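Local atomic coordinates of rRNA N-glycosidase (Bougainvillea spectabilis, PDB entry 3CTK), a protein that belongs to the ribosome-inactivating protein family, whose fold combines a mixed beta sheet with a largely helical remainder. Residues 1-13 with 43-55. Sequence-based numbering, arbitrary orientation. Where two conformers were deposited one is given.
Sequences YNTVSFNLGEAYE and DDKRFVLVDITTT
Tyr1 and Phe47 meet edge to face, the Phe47 ring presenting its edge to the Tyr1 face with the planes at 85° and the centroids 5.6 Å apart. Phe47 CB sits over the centre of the same Tyr1 face, 4.2 Å from the ring centroid, a CH-pi contact. With CG anti to its carbonyl carbon (chi1 -58°), Tyr1 lays its ring alongside residues 43-46, where OH donates to Asp43 O at 2.8 Å, the acceptor lying in the ring plane. A water joins Tyr1 N to Asp44 O, and another joins Asn2 N to Phe47 O.

Beyond this end, strands 3-7 and 47-53 run parallel, 20° apart. Six backbone hydrogen bonds, from Leu49 N to Asn2 O through Leu8 N to Thr53 O, alternate in direction as a parallel pair requires. On the face bearing Thr3, Ser5 and Asp51, Thr3 CG2 lies 3.6 Å from Asp51 CG, the two side chains crossing at about a right angle. Separate waters link OD1 to Thr3 OG1 and OD2 to Ser5 OG, so both carboxylate oxygens are bridged to strand 3-7. On the face of Val4, Phe6, Val50 and Ile52, Val4 CG2 meets Val50 CG2 at 3.5 Å. Just past the end of strand 3-7, Leu8 CG rests 3.9 Å from Ile52 CG2. At the end of strand 3-7, Asn7 OD1 accepts from Gly9 N at 2.7 Å, an Asx turn within the type I turn 7-10.

The two strands and helix 14-25 form a beta-alpha-beta unit: Phe17 touches Val4 and Val50 and stacks on Phe6, while helix 132-142 meets Leu8 and Ile52. Strand 3-7 is outermost in the six-stranded mixed sheet, and strand 47-53 pairs antiparallel with strand 59-65 along its other edge.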
ATOM      1  N   TYR A   1     -18.113  -4.805  -0.017  1.00 13.48           N
ATOM      2  CA  TYR A   1     -16.912  -3.931  -0.146  1.00 12.83           C
ATOM      3  C   TYR A   1     -16.738  -3.477  -1.594  1.00 12.61           C
ATOM      4  O   TYR A   1     -17.022  -4.234  -2.525  1.00 13.89           O
ATOM      5  CB  TYR A   1     -15.664  -4.692   0.320  1.00 12.07           C
ATOM      6  CG  TYR A   1     -15.754  -5.190   1.747  1.00 12.21           C
ATOM      7  CD1 TYR A   1     -15.609  -6.547   2.043  1.00 12.44           C
ATOM      8  CD2 TYR A   1     -16.003  -4.308   2.801  1.00 11.26           C
ATOM      9  CE1 TYR A   1     -15.713  -7.016   3.354  1.00 12.96           C
ATOM     10  CE2 TYR A   1     -16.109  -4.765   4.118  1.00 11.31           C
ATOM     11  CZ  TYR A   1     -15.964  -6.120   4.385  1.00 13.23           C
ATOM     12  OH  TYR A   1     -16.073  -6.583   5.676  1.00 12.18           O
ATOM     13  N   ASN A   2     -16.280  -2.244  -1.785  1.00 10.99           N
ATOM     14  CA  ASN A   2     -16.076  -1.724  -3.134  1.00 10.88           C
ATOM     15  C   ASN A   2     -14.770  -2.249  -3.713  1.00 10.32           C
ATOM     16  O   ASN A   2     -13.863  -2.627  -2.971  1.00  8.91           O
ATOM     17  CB  ASN A   2     -16.051  -0.195  -3.139  1.00 11.33           C
ATOM     18  CG  ASN A   2     -17.343   0.412  -2.627  1.00 14.50           C
ATOM     19  OD1 ASN A   2     -18.428  -0.134  -2.837  1.00 15.17           O
ATOM     20  ND2 ASN A   2     -17.235   1.558  -1.963  1.00 15.51           N
ATOM     21  N   THR A   3     -14.683  -2.260  -5.038  1.00 10.20           N
ATOM     22  CA  THR A   3     -13.499  -2.742  -5.738  1.00 10.80           C
ATOM     23  C   THR A   3     -12.957  -1.717  -6.731  1.00 11.54           C
ATOM     24  O   THR A   3     -13.722  -1.046  -7.425  1.00 11.61           O
ATOM     25  CB  THR A   3     -13.811  -4.032  -6.537  1.00 11.98           C
ATOM     26  OG1 THR A   3     -14.241  -5.067  -5.644  1.00 14.02           O
ATOM     27  CG2 THR A   3     -12.580  -4.503  -7.298  1.00 12.38           C
ATOM     28  N   VAL A   4     -11.635  -1.598  -6.779  1.00  8.21           N
ATOM     29  CA  VAL A   4     -10.964  -0.714  -7.723  1.00  9.46           C
ATOM     30  C   VAL A   4     -10.090  -1.683  -8.510  1.00  9.91           C
ATOM     31  O   VAL A   4      -9.532  -2.616  -7.930  1.00 10.06           O
ATOM     32  CB  VAL A   4     -10.089   0.342  -7.013  1.00 10.02           C
ATOM     33  CG1 VAL A   4     -10.971   1.294  -6.215  1.00 10.81           C
ATOM     34  CG2 VAL A   4      -9.083  -0.341  -6.097  1.00 12.13           C
ATOM     35  N   SER A   5      -9.976  -1.489  -9.819  1.00  9.74           N
ATOM     36  CA  SER A   5      -9.196  -2.420 -10.631  1.00  9.62           C
ATOM     37  C   SER A   5      -8.029  -1.820 -11.401  1.00  9.65           C
ATOM     38  O   SER A   5      -8.051  -0.651 -11.780  1.00  9.90           O
ATOM     39  CB  SER A   5     -10.119  -3.144 -11.613  1.00 11.38           C
ATOM     40  OG  SER A   5     -11.151  -3.838 -10.934  1.00 13.46           O
ATOM     41  N   PHE A   6      -7.014  -2.648 -11.632  1.00  8.68           N
ATOM     42  CA  PHE A   6      -5.829  -2.244 -12.372  1.00  8.41           C
ATOM     43  C   PHE A   6      -5.306  -3.421 -13.196  1.00  8.75           C
ATOM     44  O   PHE A   6      -4.960  -4.469 -12.648  1.00  7.74           O
ATOM     45  CB  PHE A   6      -4.742  -1.758 -11.409  1.00  9.24           C
ATOM     46  CG  PHE A   6      -3.505  -1.243 -12.094  1.00 10.96           C
ATOM     47  CD1 PHE A   6      -3.602  -0.345 -13.155  1.00 11.51           C
ATOM     48  CD2 PHE A   6      -2.240  -1.637 -11.665  1.00  9.34           C
ATOM     49  CE1 PHE A   6      -2.458   0.153 -13.779  1.00 11.19           C
ATOM     50  CE2 PHE A   6      -1.086  -1.142 -12.281  1.00  9.50           C
ATOM     51  CZ  PHE A   6      -1.196  -0.246 -13.339  1.00 10.19           C
ATOM     52  N   ASN A   7      -5.274  -3.251 -14.515  1.00  7.46           N
ATOM     53  CA  ASN A   7      -4.775  -4.296 -15.402  1.00  8.14           C
ATOM     54  C   ASN A   7      -3.335  -3.944 -15.752  1.00  7.31           C
ATOM     55  O   ASN A   7      -3.063  -2.849 -16.247  1.00  8.03           O
ATOM     56  CB  ASN A   7      -5.626  -4.375 -16.671  1.00  8.40           C
ATOM     57  CG  ASN A   7      -5.214  -5.518 -17.572  1.00 10.94           C
ATOM     58  OD1 ASN A   7      -4.129  -5.505 -18.149  1.00 11.28           O
ATOM     59  ND2 ASN A   7      -6.077  -6.523 -17.689  1.00 13.99           N
ATOM     60  N   LEU A   8      -2.416  -4.872 -15.496  1.00  7.70           N
ATOM     61  CA  LEU A   8      -0.998  -4.632 -15.744  1.00  8.32           C
ATOM     62  C   LEU A   8      -0.620  -4.483 -17.216  1.00 10.13           C
ATOM     63  O   LEU A   8       0.528  -4.182 -17.538  1.00 10.56           O
ATOM     64  CB  LEU A   8      -0.160  -5.733 -15.083  1.00  8.02           C
ATOM     65  CG  LEU A   8      -0.383  -5.883 -13.576  1.00  7.99           C
ATOM     66  CD1 LEU A   8       0.597  -6.902 -13.012  1.00  7.00           C
ATOM     67  CD2 LEU A   8      -0.202  -4.533 -12.884  1.00  8.45           C
ATOM     68  N   GLY A   9      -1.589  -4.689 -18.100  1.00  9.67           N
ATOM     69  CA  GLY A   9      -1.340  -4.532 -19.521  1.00 11.41           C
ATOM     70  C   GLY A   9      -1.712  -3.123 -19.956  1.00 12.48           C
ATOM     71  O   GLY A   9      -1.545  -2.754 -21.121  1.00 13.62           O
ATOM     72  N   GLU A  10      -2.217  -2.335 -19.010  1.00 12.09           N
ATOM     73  CA  GLU A  10      -2.629  -0.955 -19.268  1.00 12.26           C
ATOM     74  C   GLU A  10      -1.974  -0.054 -18.227  1.00 12.37           C
ATOM     75  O   GLU A  10      -2.659   0.640 -17.477  1.00 12.85           O
ATOM     76  CB  GLU A  10      -4.149  -0.818 -19.147  1.00 15.46           C
ATOM     77  CG  GLU A  10      -4.942  -2.006 -19.660  1.00 19.69           C
ATOM     78  CD  GLU A  10      -6.438  -1.786 -19.565  1.00 22.93           C
ATOM     79  OE1 GLU A  10      -6.894  -1.201 -18.557  1.00 24.17           O
ATOM     80  OE2 GLU A  10      -7.164  -2.206 -20.492  1.00 24.62           O
ATOM     81  N   ALA A  11      -0.646  -0.067 -18.188  1.00 11.63           N
ATOM     82  CA  ALA A  11       0.098   0.721 -17.211  1.00 12.65           C
ATOM     83  C   ALA A  11      -0.277   2.200 -17.148  1.00 12.45           C
ATOM     84  O   ALA A  11      -0.242   2.803 -16.079  1.00 10.79           O
ATOM     85  CB  ALA A  11       1.599   0.573 -17.462  1.00 12.36           C
ATOM     86  N   TYR A  12      -0.643   2.784 -18.285  1.00 12.47           N
ATOM     87  CA  TYR A  12      -0.993   4.203 -18.326  1.00 12.76           C
ATOM     88  C   TYR A  12      -2.227   4.579 -17.504  1.00 12.57           C
ATOM     89  O   TYR A  12      -2.479   5.760 -17.267  1.00 12.60           O
ATOM     90  CB  TYR A  12      -1.178   4.641 -19.780  1.00 15.44           C
ATOM     91  CG  TYR A  12      -2.192   3.807 -20.513  1.00 13.32           C
ATOM     92  CD1 TYR A  12      -3.550   4.105 -20.443  1.00 14.98           C
ATOM     93  CD2 TYR A  12      -1.799   2.670 -21.220  1.00 16.03           C
ATOM     94  CE1 TYR A  12      -4.494   3.293 -21.050  1.00 16.35           C
ATOM     95  CE2 TYR A  12      -2.736   1.850 -21.832  1.00 16.54           C
ATOM     96  CZ  TYR A  12      -4.080   2.167 -21.740  1.00 16.75           C
ATOM     97  OH  TYR A  12      -5.011   1.349 -22.329  1.00 19.99           O
ATOM     98  N   GLU A  13      -2.988   3.582 -17.061  1.00 11.18           N
ATOM     99  CA  GLU A  13      -4.183   3.827 -16.253  1.00 10.92           C
ATOM    100  C   GLU A  13      -3.841   3.965 -14.768  1.00  9.81           C
ATOM    101  O   GLU A  13      -4.704   4.287 -13.945  1.00  9.32           O
ATOM    102  CB  GLU A  13      -5.183   2.680 -16.427  1.00 13.03           C
ATOM    103  CG  GLU A  13      -5.909   2.685 -17.758  1.00 16.62           C
ATOM    104  CD  GLU A  13      -6.870   3.852 -17.887  1.00 21.57           C
ATOM    105  OE1 GLU A  13      -7.425   4.046 -18.991  1.00 22.86           O
ATOM    106  OE2 GLU A  13      -7.080   4.572 -16.884  1.00 20.26           O
ATOM    107  N   ASP A  43     -17.911  -2.648  10.179  1.00 12.92           N
ATOM    108  CA  ASP A  43     -17.261  -3.807   9.580  1.00 14.85           C
ATOM    109  C   ASP A  43     -17.606  -3.985   8.099  1.00 14.46           C
ATOM    110  O   ASP A  43     -16.782  -4.477   7.325  1.00 14.21           O
ATOM    111  CB  ASP A  43     -17.619  -5.085  10.346  1.00 15.62           C
ATOM    112  CG  ASP A  43     -17.026  -5.120  11.748  1.00 18.89           C
ATOM    113  OD1 ASP A  43     -15.984  -4.476  11.988  1.00 16.75           O
ATOM    114  OD2 ASP A  43     -17.603  -5.811  12.614  1.00 21.18           O
ATOM    115  N   ASP A  44     -18.810  -3.574   7.702  1.00 15.44           N
ATOM    116  CA  ASP A  44     -19.248  -3.714   6.312  1.00 17.34           C
ATOM    117  C   ASP A  44     -18.603  -2.725   5.343  1.00 16.36           C
ATOM    118  O   ASP A  44     -18.823  -2.811   4.133  1.00 15.74           O
ATOM    119  CB  ASP A  44     -20.768  -3.565   6.235  0.70 20.99           C
ATOM    120  CG  ASP A  44     -21.233  -2.164   6.586  0.70 24.68           C
ATOM    121  OD1 ASP A  44     -20.529  -1.490   7.366  0.70 26.85           O
ATOM    122  OD2 ASP A  44     -22.305  -1.745   6.102  0.70 27.74           O
ATOM    123  N   LYS A  45     -17.816  -1.786   5.861  1.00 14.15           N
ATOM    124  CA  LYS A  45     -17.157  -0.799   5.012  1.00 13.68           C
ATOM    125  C   LYS A  45     -15.678  -0.715   5.372  1.00 10.83           C
ATOM    126  O   LYS A  45     -14.964   0.192   4.932  1.00  9.28           O
ATOM    127  CB  LYS A  45     -17.804   0.574   5.199  1.00 16.34           C
ATOM    128  CG  LYS A  45     -19.259   0.641   4.747  1.00 20.44           C
ATOM    129  CD  LYS A  45     -19.813   2.055   4.846  1.00 25.09           C
ATOM    130  CE  LYS A  45     -19.854   2.539   6.287  1.00 28.44           C
ATOM    131  NZ  LYS A  45     -20.491   3.882   6.406  1.00 32.97           N
ATOM    132  N   ARG A  46     -15.229  -1.691   6.154  1.00  8.67           N
ATOM    133  CA  ARG A  46     -13.859  -1.755   6.639  1.00  7.56           C
ATOM    134  C   ARG A  46     -12.780  -2.021   5.590  1.00  6.60           C
ATOM    135  O   ARG A  46     -11.629  -1.634   5.787  1.00  4.48           O
ATOM    136  CB  ARG A  46     -13.779  -2.807   7.755  1.00  7.99           C
ATOM    137  CG  ARG A  46     -12.419  -2.957   8.438  1.00  8.23           C
ATOM    138  CD  ARG A  46     -11.958  -1.674   9.134  1.00  8.75           C
ATOM    139  NE  ARG A  46     -10.684  -1.880   9.819  1.00  8.76           N
ATOM    140  CZ  ARG A  46     -10.555  -2.478  10.999  1.00  8.92           C
ATOM    141  NH1 ARG A  46     -11.627  -2.923  11.644  1.00  7.13           N
ATOM    142  NH2 ARG A  46      -9.351  -2.661  11.523  1.00  7.61           N
ATOM    143  N   PHE A  47     -13.133  -2.665   4.481  1.00  7.09           N
ATOM    144  CA  PHE A  47     -12.133  -2.972   3.459  1.00  7.13           C
ATOM    145  C   PHE A  47     -12.469  -2.529   2.045  1.00  8.43           C
ATOM    146  O   PHE A  47     -13.633  -2.362   1.687  1.00  8.47           O
ATOM    147  CB  PHE A  47     -11.856  -4.484   3.411  1.00  7.87           C
ATOM    148  CG  PHE A  47     -11.460  -5.077   4.729  1.00  8.39           C
ATOM    149  CD1 PHE A  47     -12.390  -5.767   5.503  1.00  7.41           C
ATOM    150  CD2 PHE A  47     -10.164  -4.930   5.209  1.00  7.81           C
ATOM    151  CE1 PHE A  47     -12.031  -6.300   6.741  1.00  7.28           C
ATOM    152  CE2 PHE A  47      -9.796  -5.458   6.442  1.00  7.43           C
ATOM    153  CZ  PHE A  47     -10.733  -6.145   7.211  1.00  7.22           C
ATOM    154  N   VAL A  48     -11.425  -2.332   1.246  1.00  6.86           N
ATOM    155  CA  VAL A  48     -11.585  -1.989  -0.159  1.00  7.28           C
ATOM    156  C   VAL A  48     -10.790  -3.070  -0.878  1.00  7.27           C
ATOM    157  O   VAL A  48      -9.718  -3.464  -0.421  1.00  6.75           O
ATOM    158  CB  VAL A  48     -11.016  -0.587  -0.510  1.00  6.48           C
ATOM    159  CG1 VAL A  48      -9.556  -0.487  -0.113  1.00  8.18           C
ATOM    160  CG2 VAL A  48     -11.181  -0.324  -2.006  1.00  9.72           C
ATOM    161  N   LEU A  49     -11.326  -3.571  -1.984  1.00  6.43           N
ATOM    162  CA  LEU A  49     -10.653  -4.620  -2.733  1.00  6.99           C
ATOM    163  C   LEU A  49      -9.974  -4.064  -3.981  1.00  6.88           C
ATOM    164  O   LEU A  49     -10.537  -3.231  -4.693  1.00  5.53           O
ATOM    165  CB  LEU A  49     -11.662  -5.710  -3.111  1.00  8.83           C
ATOM    166  CG  LEU A  49     -12.457  -6.267  -1.922  1.00 10.34           C
ATOM    167  CD1 LEU A  49     -13.537  -7.227  -2.405  1.00  9.74           C
ATOM    168  CD2 LEU A  49     -11.506  -6.968  -0.963  1.00 13.00           C
ATOM    169  N   VAL A  50      -8.756  -4.529  -4.234  1.00  7.07           N
ATOM    170  CA  VAL A  50      -7.981  -4.091  -5.388  1.00  8.22           C
ATOM    171  C   VAL A  50      -7.719  -5.289  -6.297  1.00  8.24           C
ATOM    172  O   VAL A  50      -6.937  -6.176  -5.958  1.00  7.29           O
ATOM    173  CB  VAL A  50      -6.632  -3.480  -4.941  1.00  9.78           C
ATOM    174  CG1 VAL A  50      -5.784  -3.119  -6.157  1.00 10.94           C
ATOM    175  CG2 VAL A  50      -6.886  -2.244  -4.088  1.00 11.33           C
ATOM    176  N   ASP A  51      -8.389  -5.311  -7.446  1.00  8.34           N
ATOM    177  CA  ASP A  51      -8.244  -6.396  -8.413  1.00  9.52           C
ATOM    178  C   ASP A  51      -7.109  -6.113  -9.387  1.00  9.64           C
ATOM    179  O   ASP A  51      -7.204  -5.201 -10.212  1.00 11.47           O
ATOM    180  CB  ASP A  51      -9.546  -6.580  -9.200  1.00 13.04           C
ATOM    181  CG  ASP A  51     -10.617  -7.297  -8.405  1.00 18.04           C
ATOM    182  OD1 ASP A  51     -10.476  -7.413  -7.168  1.00 20.48           O
ATOM    183  OD2 ASP A  51     -11.610  -7.741  -9.022  1.00 19.88           O
ATOM    184  N   ILE A  52      -6.040  -6.896  -9.290  1.00  6.68           N
ATOM    185  CA  ILE A  52      -4.886  -6.730 -10.170  1.00  7.66           C
ATOM    186  C   ILE A  52      -4.838  -7.902 -11.137  1.00  7.26           C
ATOM    187  O   ILE A  52      -4.760  -9.058 -10.716  1.00  7.50           O
ATOM    188  CB  ILE A  52      -3.575  -6.694  -9.367  1.00  7.25           C
ATOM    189  CG1 ILE A  52      -3.649  -5.581  -8.317  1.00  8.94           C
ATOM    190  CG2 ILE A  52      -2.387  -6.471 -10.307  1.00  7.51           C
ATOM    191  CD1 ILE A  52      -2.508  -5.609  -7.320  1.00 10.88           C
ATOM    192  N   THR A  53      -4.888  -7.598 -12.432  1.00  7.30           N
ATOM    193  CA  THR A  53      -4.867  -8.629 -13.464  1.00  6.99           C
ATOM    194  C   THR A  53      -3.604  -8.533 -14.318  1.00  6.98           C
ATOM    195  O   THR A  53      -3.225  -7.450 -14.758  1.00  7.47           O
ATOM    196  CB  THR A  53      -6.095  -8.506 -14.386  1.00  8.26           C
ATOM    197  OG1 THR A  53      -7.292  -8.551 -13.597  1.00  9.99           O
ATOM    198  CG2 THR A  53      -6.119  -9.647 -15.396  1.00  8.65           C
ATOM    199  N   THR A  54      -2.967  -9.675 -14.552  1.00  6.23           N
ATOM    200  CA  THR A  54      -1.740  -9.736 -15.347  1.00  6.84           C
ATOM    201  C   THR A  54      -2.049  -9.851 -16.838  1.00  7.75           C
ATOM    202  O   THR A  54      -3.188 -10.110 -17.223  1.00  9.03           O
ATOM    203  CB  THR A  54      -0.894 -10.962 -14.959  1.00  8.39           C
ATOM    204  OG1 THR A  54      -1.620 -12.159 -15.272  1.00  8.69           O
ATOM    205  CG2 THR A  54      -0.577 -10.941 -13.468  1.00  7.65           C
ATOM    206  N   THR A  55      -1.037  -9.658 -17.679  1.00  8.39           N
ATOM    207  CA  THR A  55      -1.247  -9.788 -19.115  1.00  8.99           C
ATOM    208  C   THR A  55      -1.484 -11.266 -19.427  1.00 10.38           C
ATOM    209  O   THR A  55      -1.983 -11.611 -20.498  1.00 11.15           O
ATOM    210  CB  THR A  55      -0.027  -9.290 -19.935  1.00  9.77           C
ATOM    211  OG1 THR A  55       1.139 -10.041 -19.574  1.00 11.52           O
ATOM    212  CG2 THR A  55       0.217  -7.811 -19.680  1.00  9.82           C
TER
HETATM  213  O   HOH W   1     -19.460  -4.993   2.660  1.00 20.39           O
HETATM  214  O   HOH W   2     -15.311  -0.759   0.414  1.00 14.04           O
HETATM  215  O   HOH W   3     -13.288  -7.753  -5.995  1.00 23.26           O
HETATM  216  O   HOH W   4     -11.306  -6.487 -11.665  1.00 45.81           O
HETATM  217  O   HOH W   5      -4.908  -9.221 -19.112  1.00 17.60           O